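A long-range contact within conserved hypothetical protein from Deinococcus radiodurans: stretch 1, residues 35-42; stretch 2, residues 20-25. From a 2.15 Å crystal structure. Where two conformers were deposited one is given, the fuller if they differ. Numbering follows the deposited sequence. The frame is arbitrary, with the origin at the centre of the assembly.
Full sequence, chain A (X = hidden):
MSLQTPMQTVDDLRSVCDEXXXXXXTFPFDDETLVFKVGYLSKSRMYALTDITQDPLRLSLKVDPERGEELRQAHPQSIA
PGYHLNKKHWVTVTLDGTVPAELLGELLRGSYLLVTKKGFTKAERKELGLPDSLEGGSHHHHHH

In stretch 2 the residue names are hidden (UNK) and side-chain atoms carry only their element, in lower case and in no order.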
# COMPACT_ATOMS: atom_id res chain seq x y z
N VAL A 35 8.73 -4.83 -2.59
CA VAL A 35 8.36 -4.19 -1.33
C VAL A 35 8.60 -2.68 -1.41
O VAL A 35 9.65 -2.21 -1.80
CB VAL A 35 9.14 -4.81 -0.16
CG1 VAL A 35 8.65 -4.26 1.17
CG2 VAL A 35 9.03 -6.34 -0.16
N PHE A 36 7.56 -1.93 -1.11
CA PHE A 36 7.62 -0.48 -1.00
C PHE A 36 7.74 -0.12 0.46
O PHE A 36 6.93 -0.55 1.30
CB PHE A 36 6.39 0.20 -1.61
CG PHE A 36 6.16 -0.15 -3.04
CD1 PHE A 36 5.41 -1.26 -3.39
CD2 PHE A 36 6.69 0.66 -4.05
CE1 PHE A 36 5.19 -1.60 -4.73
CE2 PHE A 36 6.45 0.37 -5.39
CZ PHE A 36 5.71 -0.77 -5.74
N LYS A 37 8.78 0.66 0.76
CA LYS A 37 9.09 1.07 2.12
C LYS A 37 9.18 2.59 2.13
O LYS A 37 9.48 3.22 1.11
CB LYS A 37 10.38 0.41 2.60
CG LYS A 37 10.29 -1.12 2.80
CD LYS A 37 11.64 -1.76 3.22
CE LYS A 37 11.49 -3.18 3.79
NZ LYS A 37 12.79 -3.90 4.15
N VAL A 38 8.89 3.18 3.28
CA VAL A 38 9.00 4.61 3.49
C VAL A 38 9.93 4.90 4.66
O VAL A 38 9.91 4.21 5.71
CB VAL A 38 7.59 5.26 3.71
CG1 VAL A 38 6.84 4.61 4.86
CG2 VAL A 38 7.67 6.73 3.95
N GLY A 39 10.75 5.92 4.48
CA GLY A 39 11.54 6.47 5.57
C GLY A 39 12.96 6.81 5.23
O GLY A 39 13.26 7.11 4.10
N TYR A 40 13.84 6.82 6.23
CA TYR A 40 15.26 7.10 5.99
C TYR A 40 15.87 5.87 5.32
O TYR A 40 15.35 4.74 5.40
CB TYR A 40 16.04 7.43 7.30
CG TYR A 40 15.42 8.50 8.23
CD1 TYR A 40 14.35 8.16 9.11
CD2 TYR A 40 15.92 9.81 8.26
CE1 TYR A 40 13.80 9.11 10.02
CE2 TYR A 40 15.37 10.78 9.13
CZ TYR A 40 14.30 10.44 10.02
OH TYR A 40 13.74 11.40 10.88
N LEU A 41 16.98 6.08 4.67
CA LEU A 41 17.74 4.98 4.15
C LEU A 41 18.18 4.06 5.29
O LEU A 41 18.23 2.86 5.08
CB LEU A 41 18.90 5.48 3.25
CG LEU A 41 18.51 5.81 1.80
CD1 LEU A 41 19.81 6.09 0.97
CD2 LEU A 41 17.70 4.67 1.12
N SER A 42 18.39 4.58 6.50
CA SER A 42 18.75 3.73 7.64
C SER A 42 17.58 3.23 8.50
O SER A 42 17.79 2.51 9.49
CB SER A 42 19.76 4.45 8.54
OG SER A 42 19.11 5.51 9.25
N UNK A 20 5.06 9.41 -3.71
CA UNK A 20 4.99 9.45 -2.25
C UNK A 20 6.39 9.72 -1.73
O UNK A 20 7.35 9.08 -2.15
c UNK A 20 3.15 7.70 -2.34
c UNK A 20 4.45 8.15 -1.70
c UNK A 20 2.70 6.30 -1.89
c UNK A 20 2.10 8.77 -2.08
N UNK A 21 6.51 10.75 -0.87
CA UNK A 21 7.80 11.15 -0.35
C UNK A 21 8.51 10.07 0.43
O UNK A 21 7.90 9.40 1.28
c UNK A 21 5.43 11.63 -0.36
c UNK A 21 6.16 12.88 0.01
c UNK A 21 7.45 12.35 0.57
N UNK A 22 9.80 9.95 0.14
CA UNK A 22 10.72 8.99 0.74
C UNK A 22 10.33 7.50 0.59
O UNK A 22 10.58 6.67 1.50
c UNK A 22 12.78 12.45 2.41
n UNK A 22 11.60 12.88 2.83
c UNK A 22 11.40 10.74 2.39
c UNK A 22 10.96 9.34 2.18
c UNK A 22 10.71 11.83 2.80
n UNK A 22 12.69 11.16 2.13
N UNK A 23 9.75 7.17 -0.58
CA UNK A 23 9.37 5.82 -0.84
C UNK A 23 10.53 5.19 -1.61
O UNK A 23 11.26 5.88 -2.33
c UNK A 23 8.06 5.71 -1.61
o UNK A 23 7.83 4.35 -1.99
N UNK A 24 10.69 3.89 -1.41
CA UNK A 24 11.84 3.12 -1.94
C UNK A 24 11.37 1.69 -2.26
O UNK A 24 10.63 1.07 -1.48
c UNK A 24 14.67 4.78 -0.73
c UNK A 24 13.39 4.26 -0.06
c UNK A 24 13.62 4.00 1.47
c UNK A 24 12.89 3.00 -0.82
N UNK A 25 11.78 1.19 -3.42
CA UNK A 25 11.52 -0.15 -3.86
C UNK A 25 12.70 -1.06 -3.56
O UNK A 25 13.85 -0.68 -3.73
c UNK A 25 11.28 -0.17 -5.34
o UNK A 25 10.47 -0.33 -7.90
c UNK A 25 10.00 0.52 -5.74
c UNK A 25 9.83 0.52 -7.26
o UNK A 25 9.08 1.33 -7.82

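Position 20 carries four side-chain carbons, forked at the second, and none comes within 6 Å of stretch 1. A fork one carbon beyond CB, with no heteroatom, is leucine: Leu20. It sets the start of a turn rather than the contact itself.

Position 21 has three carbons that close a ring onto the backbone nitrogen, which can only be proline. Pro21 meets the strand through its backbone, its O lying 3.8 Å from Val38 CG2. Its phi of -61° and psi of 136° suit the second place of a type II turn.

Position 22 shows one carbon leading to a five-membered ring of three carbons and two nitrogens, an imidazole, with the ring oblique to the carbonyl of Gly39. This is His22. Its positive phi, 58°, belongs to the third place of the turn, and its O accepts a hydrogen bond from Gly39 N at 3.1 Å.

Position 23 offers one carbon and one oxygen, unbranched. The oxygen sits at the edge of the Phe36 ring, 4.4 Å from Phe36 CD2. One carbon and a hydroxyl make serine, so Ser23; its OG is hydrogen-bonded elsewhere in the structure. The turn closes with a weak bond of 3.4 Å from Ser23 N to Leu20 O.

Position 24 again has four carbons forked at the second, now spread against stretch 1, with one fork tip 3.6 Å from Leu41 CD2. This is Leu24, and that tip is CD2. The other tip, CD1, lies 4.1 Å from Gly39 O. No other residue of its stretch has as much surface covered by stretch 1.

Position 25 has three carbons in a row, the third bearing two oxygens: a carboxylate on a two-carbon arm, hence Glu25. Its CG packs 3.6 Å from Phe36 CE2, while both carboxylate oxygens are hydrogen-bonded elsewhere in the structure.

The contact rests on an antiparallel backbone ladder. Lys37 and Leu24 form the hydrogen-bonded pair, Lys37 N to Leu24 O and Leu24 N to Lys37 O both at 2.9 Å, and CA-H...O contacts fill in between, such as Phe36 CA to Leu24 O at 3.4 Å. Alternation then sorts the side chains: Phe36, Val38, Ser23 and Glu25 share one face, Lys37 and Leu24 the other. At Gly39 the chain turns a corner with phi 138° and psi -155°, where a CB would jam against the preceding carbonyl; beyond it, Leu41 reaches back to Leu24. Backbone sets the register, and side chains dress each face.

Stretch 2, residues 20-25: LPHSLE
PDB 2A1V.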